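Local atomic coordinates of beta-L-arabinobiosidase (Bacteroides thetaiotaomicron, PDB entry 5MQR), a protein that is a gut bacterial glycoside hydrolase that takes part in plant pectin breakdown, probably as an arabinofuranosidase, and may also have sialidase-like activity. Residues 634-639 / 672-677; 953-958 / 977-982; 909-914 / 967-972. One frame throughout, in Å; residues are numbered along the deposited sequence.

Contact 1 (634-639 / 672-677); sequences NGMEDE and YYYRWW
Asn634, in the last turn of helix 627-636, meets Trp677 of helix 666-680 through its amide oxygen. OD1 accepts a hydrogen bond from Trp677 NE1 at 2.8 Å, moderately bent, with an N-H...O angle of 148°. The oxygen lies almost in the plane of the indole, where the N-H points, whereas the donor stands 34° out of the plane of the Asn634 carbonyl. A short amide suits this place: it offers an acceptor to the single polar atom of a buried indole. Trp677 reaches across because its CG is anti to the backbone N (chi1 177°), and its ring also packs on Asn647 and Met654 of helix 647-657. Two residues on, Met636, present as selenomethionine, sends a chain extended beyond CG toward the second helix. Its methyl CE comes 4.1 Å from Tyr674 CE1, approaching the ring obliquely, and Pro992 touches both side chains. A long, unbranched chain can carry a methyl as far as the second helix. Glu637 then turns to water: its OE1 is 2.7 Å from a water oxygen that in turn lies 2.6 Å from Tyr674 OH. The same carboxylate receives Tyr1015 OH on OE1 and forms a salt bridge with Arg991 through OE2, which gives the acid fixed partners at both oxygens. The contact thus joins its two segments by one direct polar bond, one methyl and one water bridge: the indole N-H has its acceptor inside the interface, while Glu637 is linked to Tyr674 only through water.

Contact 2 (953-958 / 977-982); sequences QTLTAM and RQMELY
Leu955 and Met979 lie level, their CA atoms 7.9 Å apart, the nearest CA pair of two helical segments that run nearly antiparallel; the axes of these short segments make an angle of 157° and come within 11.4 Å of each other. Helices 948-964 and 972-985 follow one another in the chain, joined by a brief loop, and so make an alpha-helical hairpin, the unit of construction expected in a six-hairpin glycosidase. So wide an axial spacing must be filled by side chains, and Leu955 is the residue of its segment that meets all three partners on the other. Its forked end divides the work. CD2 rests on Gln978 CB at 3.9 Å, while CD1 serves both Met979 and Tyr982. Branched leucine suits a position that must fit against three neighbours on two successive turns. Gln978 offers only its aliphatic base here: the bend at chi2 (-55°) leads its amide away from Leu955. The selenium of Met979, present as selenomethionine, lies 3.9 Å from Leu955 CD1. This side chain is folded at chi2 and chi3, which keeps its selenium close to the helix surface, and it packs also on Leu1024 and Met1025 of helix 1022-1029. The ring of Tyr982 serves the apolar interface, while its hydroxyl bonds to Thr1020 O and its ring meets Phe1021 edge-to-face. Toward the hairpin partner the ring is approached obliquely, Leu955 CD1 standing 4.0 Å from Tyr982 CD2.

Contact 3 (909-914 / 967-972); sequences EIMDEK and QTVLSD
Met911, in the loop before strand 917-918, reaches toward Val969 and Leu970 in the loop that connects the two helices of an alpha-helical hairpin, 948-964 and 972-985. The first part of its side chain, CB and CG, is directed at that loop and spans the space between the backbones; Val974 of helix 972-985 also packs on this residue. The selenium of the selenomethionine is the next atom to make contact, lying 4.1 Å from Leu970 CD2 and 3.8 Å from the carbonyl oxygen of Val969. A bend at chi3 (-81°) then turns the methyl out of the line of the chain. That methyl, CE, is 3.6 Å from Val969 CG1 and also 3.6 Å from Val969 O, and so packs against both side chain and backbone of one residue. A long, pliable methionine suits such a partly solvent-exposed edge, where it must follow an irregular loop. Beside it, Ile910 comes with its CB 4.5 Å from Leu970 CD2, while its end leads away from the loop, CD1 toward Thr954, with CG2 against Met958. Ile910 and Leu970 are both buried and both pack on Met958 of helix 948-964, so a bulky apolar side chain suits each. Local bonds also brace each loop. Asp912 OD1 accepts from Lys914 N in an Asx turn, and Ser971 takes the N-cap position at the start of helix 972-985. Gln967 holds Leu970 with its side-chain amide: OE1 accepts from Leu970 N at 2.6 Å, nearly straight and in the carbonyl plane, and NE2 gives a hydrogen to Leu970 O at 3.3 Å, on a lone pair of that oxygen.

Overall arrangement
Contacts 2 and 3 share one hairpin: 953-958 and 977-982 lie on its two helical arms, and 967-972 is the loop between them, touched from outside by 909-914. Their centres are 12 Å apart and they meet directly, Met958 CG lying 3.6 Å from Leu970 CD1, so the buried apolar seam of contact 2 runs outward into the partly exposed packing of contact 3. Contact 1 holds different helices and mixes polar, water-bridged and methyl contacts in a partly buried setting. It joins contact 2 through a probable hydrogen bond of 3.2 Å between Arg675 NH1 and Tyr982 OH, but stays about 17 Å from contact 3 at the nearest atoms.

Contact 1 (634-639 / 672-677)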
loop_
_atom_site.group_PDB
_atom_site.type_symbol
_atom_site.label_atom_id
_atom_site.label_comp_id
_atom_site.label_asym_id
_atom_site.label_seq_id
_atom_site.Cartn_x
_atom_site.Cartn_y
_atom_site.Cartn_z
ATOM N N ASN A 634 30.110 -0.545 -3.583
ATOM C CA ASN A 634 31.192 0.265 -4.144
ATOM C C ASN A 634 32.338 0.520 -3.151
ATOM O O ASN A 634 33.484 0.551 -3.538
ATOM C CB ASN A 634 30.640 1.596 -4.669
ATOM C CG ASN A 634 29.751 1.431 -5.883
ATOM O OD1 ASN A 634 29.754 0.391 -6.565
ATOM N ND2 ASN A 634 28.956 2.452 -6.153
ATOM N N GLY A 635 32.008 0.687 -1.873
ATOM C CA GLY A 635 32.974 0.991 -0.822
ATOM C C GLY A 635 33.648 -0.209 -0.179
ATOM O O GLY A 635 34.697 -0.045 0.418
HETATM N N MSE A 636 33.094 -1.418 -0.314
HETATM C CA MSE A 636 33.561 -2.581 0.493
HETATM C C MSE A 636 34.810 -3.258 -0.013
HETATM O O MSE A 636 35.475 -3.983 0.738
HETATM C CB MSE A 636 32.436 -3.611 0.670
HETATM C CG MSE A 636 32.162 -4.443 -0.578
HETATM SE SE MSE A 636 30.503 -5.462 -0.327
HETATM C CE MSE A 636 30.467 -6.260 -2.140
ATOM N N GLU A 637 35.128 -3.036 -1.286
ATOM C CA GLU A 637 36.272 -3.674 -1.945
ATOM C C GLU A 637 36.654 -2.865 -3.193
ATOM O O GLU A 637 35.862 -2.049 -3.681
ATOM C CB GLU A 637 35.965 -5.170 -2.299
ATOM C CG GLU A 637 34.738 -5.378 -3.211
ATOM C CD GLU A 637 34.083 -6.776 -3.136
ATOM O OE1 GLU A 637 33.458 -7.194 -4.153
ATOM O OE2 GLU A 637 34.165 -7.452 -2.071
ATOM N N ASP A 638 37.865 -3.083 -3.690
ATOM C CA ASP A 638 38.331 -2.401 -4.898
ATOM C C ASP A 638 37.514 -2.805 -6.133
ATOM O O ASP A 638 36.967 -3.918 -6.215
ATOM C CB ASP A 638 39.843 -2.652 -5.155
ATOM C CG ASP A 638 40.152 -4.106 -5.569
ATOM O OD1 ASP A 638 39.849 -5.019 -4.769
ATOM O OD2 ASP A 638 40.701 -4.344 -6.677
ATOM N N GLU A 639 37.441 -1.877 -7.077
ATOM C CA GLU A 639 36.900 -2.117 -8.403
ATOM C C GLU A 639 38.057 -2.616 -9.288
ATOM O O GLU A 639 38.869 -1.831 -9.755
ATOM C CB GLU A 639 36.293 -0.820 -8.928
ATOM C CG GLU A 639 35.543 -0.952 -10.244
ATOM C CD GLU A 639 34.809 0.320 -10.651
ATOM O OE1 GLU A 639 35.175 1.414 -10.185
ATOM O OE2 GLU A 639 33.853 0.221 -11.465
ATOM N N TYR A 672 19.644 -9.725 -3.714
ATOM C CA TYR A 672 18.882 -9.188 -4.809
ATOM C C TYR A 672 19.635 -8.032 -5.437
ATOM O O TYR A 672 19.898 -8.014 -6.631
ATOM C CB TYR A 672 17.491 -8.731 -4.339
ATOM C CG TYR A 672 16.665 -8.234 -5.476
ATOM C CD1 TYR A 672 15.922 -9.105 -6.252
ATOM C CD2 TYR A 672 16.660 -6.882 -5.815
ATOM C CE1 TYR A 672 15.182 -8.640 -7.324
ATOM C CE2 TYR A 672 15.920 -6.413 -6.887
ATOM C CZ TYR A 672 15.183 -7.297 -7.636
ATOM O OH TYR A 672 14.485 -6.832 -8.732
ATOM N N TYR A 673 19.997 -7.067 -4.612
ATOM C CA TYR A 673 20.670 -5.879 -5.116
ATOM C C TYR A 673 22.089 -6.191 -5.553
ATOM O O TYR A 673 22.516 -5.696 -6.604
ATOM C CB TYR A 673 20.575 -4.704 -4.107
ATOM C CG TYR A 673 19.151 -4.231 -4.032
ATOM C CD1 TYR A 673 18.607 -3.431 -5.039
ATOM C CD2 TYR A 673 18.299 -4.680 -3.016
ATOM C CE1 TYR A 673 17.263 -3.049 -4.995
ATOM C CE2 TYR A 673 16.966 -4.314 -2.968
ATOM C CZ TYR A 673 16.452 -3.506 -3.952
ATOM O OH TYR A 673 15.132 -3.165 -3.891
ATOM N N TYR A 674 22.796 -7.046 -4.808
ATOM C CA TYR A 674 24.156 -7.377 -5.186
ATOM C C TYR A 674 24.253 -7.992 -6.597
ATOM O O TYR A 674 25.127 -7.640 -7.366
ATOM C CB TYR A 674 24.811 -8.322 -4.169
ATOM C CG TYR A 674 26.178 -8.823 -4.615
ATOM C CD1 TYR A 674 27.287 -7.997 -4.559
ATOM C CD2 TYR A 674 26.335 -10.089 -5.140
ATOM C CE1 TYR A 674 28.527 -8.425 -4.987
ATOM C CE2 TYR A 674 27.586 -10.545 -5.575
ATOM C CZ TYR A 674 28.671 -9.705 -5.498
ATOM O OH TYR A 674 29.903 -10.143 -5.905
ATOM N N ARG A 675 23.359 -8.904 -6.917
ATOM C CA ARG A 675 23.468 -9.645 -8.176
ATOM C C ARG A 675 23.143 -8.743 -9.355
ATOM O O ARG A 675 23.717 -8.927 -10.427
ATOM C CB ARG A 675 22.592 -10.893 -8.170
ATOM C CG ARG A 675 23.173 -12.021 -7.297
ATOM C CD ARG A 675 24.489 -12.578 -7.839
ATOM N NE ARG A 675 24.305 -13.119 -9.165
ATOM C CZ ARG A 675 24.185 -14.413 -9.476
ATOM N NH1 ARG A 675 24.282 -15.385 -8.557
ATOM N NH2 ARG A 675 23.973 -14.738 -10.748
ATOM N N TRP A 676 22.268 -7.750 -9.151
ATOM C CA TRP A 676 22.087 -6.751 -10.201
ATOM C C TRP A 676 23.353 -5.894 -10.383
ATOM O O TRP A 676 23.750 -5.638 -11.504
ATOM C CB TRP A 676 20.891 -5.846 -9.954
ATOM C CG TRP A 676 19.577 -6.454 -10.210
ATOM C CD1 TRP A 676 18.522 -6.478 -9.347
ATOM C CD2 TRP A 676 19.129 -7.093 -11.407
ATOM N NE1 TRP A 676 17.447 -7.100 -9.926
ATOM C CE2 TRP A 676 17.788 -7.499 -11.185
ATOM C CE3 TRP A 676 19.732 -7.399 -12.625
ATOM C CZ2 TRP A 676 17.035 -8.182 -12.135
ATOM C CZ3 TRP A 676 18.985 -8.067 -13.582
ATOM C CH2 TRP A 676 17.647 -8.453 -13.333
ATOM N N TRP A 677 23.950 -5.464 -9.268
ATOM C CA TRP A 677 25.148 -4.641 -9.264
ATOM C C TRP A 677 26.326 -5.382 -9.902
ATOM O O TRP A 677 27.173 -4.796 -10.577
ATOM C CB TRP A 677 25.469 -4.261 -7.805
ATOM C CG TRP A 677 26.721 -3.462 -7.567
ATOM C CD1 TRP A 677 26.852 -2.105 -7.602
ATOM C CD2 TRP A 677 27.983 -3.972 -7.184
ATOM N NE1 TRP A 677 28.132 -1.740 -7.283
ATOM C CE2 TRP A 677 28.851 -2.871 -7.020
ATOM C CE3 TRP A 677 28.481 -5.257 -6.980
ATOM C CZ2 TRP A 677 30.189 -3.018 -6.666
ATOM C CZ3 TRP A 677 29.808 -5.404 -6.619
ATOM C CH2 TRP A 677 30.644 -4.286 -6.455
HETATM O O HOH W 1 31.905 -9.420 -4.422
#

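Contact 2 (953-958 / 977-982)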
loop_
_atom_site.group_PDB
_atom_site.type_symbol
_atom_site.label_atom_id
_atom_site.label_comp_id
_atom_site.label_asym_id
_atom_site.label_seq_id
_atom_site.Cartn_x
_atom_site.Cartn_y
_atom_site.Cartn_z
ATOM N N GLN A 953 20.014 -23.732 -12.995
ATOM C CA GLN A 953 19.270 -24.662 -13.835
ATOM C C GLN A 953 18.301 -25.508 -12.986
ATOM O O GLN A 953 17.101 -25.606 -13.301
ATOM C CB GLN A 953 20.205 -25.583 -14.613
ATOM C CG GLN A 953 20.916 -24.866 -15.736
ATOM C CD GLN A 953 21.794 -25.799 -16.539
ATOM O OE1 GLN A 953 22.673 -26.475 -15.990
ATOM N NE2 GLN A 953 21.551 -25.855 -17.860
ATOM N N THR A 954 18.841 -26.138 -11.942
ATOM C CA THR A 954 18.048 -26.978 -11.063
ATOM C C THR A 954 16.852 -26.225 -10.421
ATOM O O THR A 954 15.726 -26.729 -10.392
ATOM C CB THR A 954 18.937 -27.569 -9.968
ATOM O OG1 THR A 954 20.019 -28.292 -10.568
ATOM C CG2 THR A 954 18.118 -28.493 -9.025
ATOM N N LEU A 955 17.111 -25.026 -9.919
ATOM C CA LEU A 955 16.067 -24.222 -9.275
ATOM C C LEU A 955 15.003 -23.734 -10.254
ATOM O O LEU A 955 13.839 -23.635 -9.898
ATOM C CB LEU A 955 16.694 -23.062 -8.503
ATOM C CG LEU A 955 17.380 -23.512 -7.211
ATOM C CD1 LEU A 955 18.404 -22.490 -6.730
ATOM C CD2 LEU A 955 16.386 -23.799 -6.095
ATOM N N THR A 956 15.408 -23.453 -11.488
ATOM C CA THR A 956 14.496 -23.008 -12.534
ATOM C C THR A 956 13.573 -24.151 -12.865
ATOM O O THR A 956 12.366 -24.001 -12.920
ATOM C CB THR A 956 15.281 -22.535 -13.779
ATOM O OG1 THR A 956 16.033 -21.369 -13.428
ATOM C CG2 THR A 956 14.348 -22.186 -14.956
ATOM N N ALA A 957 14.187 -25.321 -13.076
ATOM C CA ALA A 957 13.479 -26.574 -13.315
ATOM C C ALA A 957 12.549 -26.964 -12.169
ATOM O O ALA A 957 11.431 -27.422 -12.409
ATOM C CB ALA A 957 14.500 -27.673 -13.561
HETATM N N MSE A 958 13.014 -26.786 -10.928
HETATM C CA MSE A 958 12.236 -27.153 -9.732
HETATM C C MSE A 958 11.002 -26.309 -9.633
HETATM O O MSE A 958 9.917 -26.806 -9.313
HETATM C CB MSE A 958 13.068 -26.988 -8.480
HETATM C CG MSE A 958 12.416 -27.631 -7.272
HETATM SE SE MSE A 958 13.466 -27.305 -5.628
HETATM C CE MSE A 958 15.363 -27.405 -6.126
ATOM N N ARG A 977 14.190 -23.152 1.083
ATOM C CA ARG A 977 15.409 -23.530 1.783
ATOM C C ARG A 977 16.601 -23.582 0.827
ATOM O O ARG A 977 17.684 -23.135 1.179
ATOM C CB ARG A 977 15.217 -24.863 2.529
ATOM C CG ARG A 977 16.398 -25.344 3.372
ATOM C CD ARG A 977 16.842 -24.279 4.389
ATOM N NE ARG A 977 17.985 -24.732 5.184
ATOM C CZ ARG A 977 18.827 -23.942 5.866
ATOM N NH1 ARG A 977 18.703 -22.612 5.882
ATOM N NH2 ARG A 977 19.833 -24.501 6.541
ATOM N N GLN A 978 16.399 -24.083 -0.385
ATOM C CA GLN A 978 17.490 -24.143 -1.363
ATOM C C GLN A 978 17.844 -22.760 -1.894
ATOM O O GLN A 978 19.016 -22.494 -2.136
ATOM C CB GLN A 978 17.178 -25.105 -2.514
ATOM C CG GLN A 978 17.295 -26.569 -2.126
ATOM C CD GLN A 978 18.664 -26.914 -1.531
ATOM O OE1 GLN A 978 19.675 -26.385 -1.961
ATOM N NE2 GLN A 978 18.691 -27.780 -0.541
HETATM N N MSE A 979 16.848 -21.886 -2.052
HETATM C CA MSE A 979 17.127 -20.492 -2.361
HETATM C C MSE A 979 17.875 -19.817 -1.233
HETATM O O MSE A 979 18.772 -19.030 -1.499
HETATM C CB MSE A 979 15.861 -19.703 -2.694
HETATM C CG MSE A 979 15.262 -20.129 -4.025
HETATM SE SE MSE A 979 16.313 -19.417 -5.522
HETATM C CE MSE A 979 15.836 -17.501 -5.385
ATOM N N GLU A 980 17.530 -20.117 0.016
ATOM C CA GLU A 980 18.229 -19.569 1.172
ATOM C C GLU A 980 19.717 -19.984 1.226
ATOM O O GLU A 980 20.605 -19.162 1.501
ATOM C CB GLU A 980 17.511 -19.981 2.465
ATOM C CG GLU A 980 18.085 -19.347 3.725
ATOM C CD GLU A 980 17.153 -19.458 4.927
ATOM O OE1 GLU A 980 16.832 -20.591 5.299
ATOM O OE2 GLU A 980 16.738 -18.418 5.498
ATOM N N LEU A 981 19.976 -21.261 0.973
ATOM C CA LEU A 981 21.339 -21.778 0.909
ATOM C C LEU A 981 22.129 -21.162 -0.266
ATOM O O LEU A 981 23.310 -20.858 -0.121
ATOM C CB LEU A 981 21.330 -23.308 0.809
ATOM C CG LEU A 981 20.810 -24.078 2.028
ATOM C CD1 LEU A 981 20.810 -25.610 1.819
ATOM C CD2 LEU A 981 21.620 -23.727 3.270
ATOM N N TYR A 982 21.484 -20.964 -1.413
ATOM C CA TYR A 982 22.123 -20.276 -2.527
ATOM C C TYR A 982 22.527 -18.848 -2.084
ATOM O O TYR A 982 23.652 -18.383 -2.335
ATOM C CB TYR A 982 21.183 -20.250 -3.733
ATOM C CG TYR A 982 21.754 -19.738 -5.046
ATOM C CD1 TYR A 982 23.135 -19.634 -5.279
ATOM C CD2 TYR A 982 20.905 -19.389 -6.076
ATOM C CE1 TYR A 982 23.630 -19.177 -6.492
ATOM C CE2 TYR A 982 21.388 -18.943 -7.295
ATOM C CZ TYR A 982 22.749 -18.828 -7.497
ATOM O OH TYR A 982 23.208 -18.378 -8.717
#

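Contact 3 (909-914 / 967-972)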
loop_
_atom_site.group_PDB
_atom_site.type_symbol
_atom_site.label_atom_id
_atom_site.label_comp_id
_atom_site.label_asym_id
_atom_site.label_seq_id
_atom_site.Cartn_x
_atom_site.Cartn_y
_atom_site.Cartn_z
ATOM N N GLU A 909 15.614 -36.670 -4.653
ATOM C CA GLU A 909 17.047 -36.526 -4.408
ATOM C C GLU A 909 17.456 -35.116 -3.982
ATOM O O GLU A 909 18.541 -34.918 -3.469
ATOM C CB GLU A 909 17.851 -36.978 -5.625
ATOM C CG GLU A 909 17.580 -38.418 -6.017
ATOM C CD GLU A 909 17.792 -39.377 -4.850
ATOM O OE1 GLU A 909 18.950 -39.469 -4.388
ATOM O OE2 GLU A 909 16.803 -40.013 -4.389
ATOM N N ILE A 910 16.569 -34.155 -4.165
ATOM C CA ILE A 910 16.771 -32.809 -3.662
ATOM C C ILE A 910 16.849 -32.792 -2.122
ATOM O O ILE A 910 17.596 -31.987 -1.549
ATOM C CB ILE A 910 15.667 -31.864 -4.189
ATOM C CG1 ILE A 910 15.752 -31.723 -5.708
ATOM C CG2 ILE A 910 15.747 -30.481 -3.570
ATOM C CD1 ILE A 910 17.050 -31.176 -6.267
HETATM N N MSE A 911 16.119 -33.695 -1.464
HETATM C CA MSE A 911 16.019 -33.676 0.000
HETATM C C MSE A 911 16.834 -34.755 0.643
HETATM O O MSE A 911 16.728 -34.952 1.838
HETATM C CB MSE A 911 14.556 -33.864 0.389
HETATM C CG MSE A 911 13.642 -32.936 -0.418
HETATM SE SE MSE A 911 11.774 -33.408 -0.046
HETATM C CE MSE A 911 11.653 -34.945 -1.263
ATOM N N ASP A 912 17.669 -35.447 -0.120
ATOM C CA ASP A 912 18.450 -36.558 0.391
ATOM C C ASP A 912 19.902 -36.157 0.428
ATOM O O ASP A 912 20.466 -35.775 -0.581
ATOM C CB ASP A 912 18.262 -37.779 -0.503
ATOM C CG ASP A 912 18.803 -39.092 0.128
ATOM O OD1 ASP A 912 19.632 -39.080 1.073
ATOM O OD2 ASP A 912 18.394 -40.173 -0.362
ATOM N N GLU A 913 20.512 -36.288 1.598
ATOM C CA GLU A 913 21.952 -36.042 1.785
ATOM C C GLU A 913 22.846 -36.958 0.968
ATOM O O GLU A 913 24.008 -36.647 0.769
ATOM C CB GLU A 913 22.329 -36.237 3.257
ATOM C CG GLU A 913 21.814 -35.128 4.161
ATOM C CD GLU A 913 22.202 -35.325 5.619
ATOM O OE1 GLU A 913 22.589 -36.469 6.000
ATOM O OE2 GLU A 913 22.097 -34.319 6.369
ATOM N N LYS A 914 22.317 -38.112 0.574
ATOM C CA LYS A 914 23.018 -39.029 -0.297
ATOM C C LYS A 914 22.798 -38.678 -1.753
ATOM O O LYS A 914 23.492 -39.189 -2.631
ATOM C CB LYS A 914 22.547 -40.457 -0.016
ATOM C CG LYS A 914 22.698 -40.867 1.441
ATOM C CD LYS A 914 24.147 -40.725 1.885
ATOM C CE LYS A 914 24.446 -41.494 3.167
ATOM N NZ LYS A 914 25.895 -41.460 3.522
ATOM N N GLN A 967 1.937 -32.670 -8.277
ATOM C CA GLN A 967 3.212 -33.021 -7.733
ATOM C C GLN A 967 3.078 -33.026 -6.233
ATOM O O GLN A 967 2.578 -32.076 -5.676
ATOM C CB GLN A 967 4.125 -31.911 -8.221
ATOM C CG GLN A 967 5.529 -31.912 -7.756
ATOM C CD GLN A 967 5.714 -31.419 -6.357
ATOM O OE1 GLN A 967 6.316 -32.114 -5.569
ATOM N NE2 GLN A 967 5.223 -30.230 -6.041
ATOM N N THR A 968 3.508 -34.093 -5.578
ATOM C CA THR A 968 3.359 -34.215 -4.116
ATOM C C THR A 968 4.697 -34.433 -3.390
ATOM O O THR A 968 4.706 -34.693 -2.188
ATOM C CB THR A 968 2.403 -35.381 -3.759
ATOM O OG1 THR A 968 2.884 -36.571 -4.386
ATOM C CG2 THR A 968 0.963 -35.095 -4.249
ATOM N N VAL A 969 5.814 -34.297 -4.094
ATOM C CA VAL A 969 7.125 -34.582 -3.520
ATOM C C VAL A 969 7.765 -33.368 -2.798
ATOM O O VAL A 969 8.371 -33.520 -1.749
ATOM C CB VAL A 969 8.040 -35.187 -4.610
ATOM C CG1 VAL A 969 9.506 -35.192 -4.204
ATOM C CG2 VAL A 969 7.590 -36.613 -4.910
ATOM N N LEU A 970 7.606 -32.178 -3.347
ATOM C CA LEU A 970 8.296 -30.990 -2.891
ATOM C C LEU A 970 7.319 -29.937 -2.352
ATOM O O LEU A 970 6.343 -29.605 -3.015
ATOM C CB LEU A 970 9.063 -30.384 -4.058
ATOM C CG LEU A 970 10.181 -31.225 -4.660
ATOM C CD1 LEU A 970 10.755 -30.506 -5.868
ATOM C CD2 LEU A 970 11.259 -31.482 -3.615
ATOM N N SER A 971 7.606 -29.423 -1.158
ATOM C CA SER A 971 6.868 -28.312 -0.591
ATOM C C SER A 971 7.581 -26.987 -0.896
ATOM O O SER A 971 8.724 -26.948 -1.327
ATOM C CB SER A 971 6.733 -28.489 0.928
ATOM O OG SER A 971 8.005 -28.540 1.530
ATOM N N ASP A 972 6.878 -25.898 -0.638
ATOM C CA ASP A 972 7.471 -24.567 -0.671
ATOM C C ASP A 972 8.727 -24.448 0.225
ATOM O O ASP A 972 9.714 -23.828 -0.187
ATOM C CB ASP A 972 6.428 -23.490 -0.302
ATOM C CG ASP A 972 5.332 -23.334 -1.360
ATOM O OD1 ASP A 972 5.421 -23.991 -2.416
ATOM O OD2 ASP A 972 4.366 -22.560 -1.121
#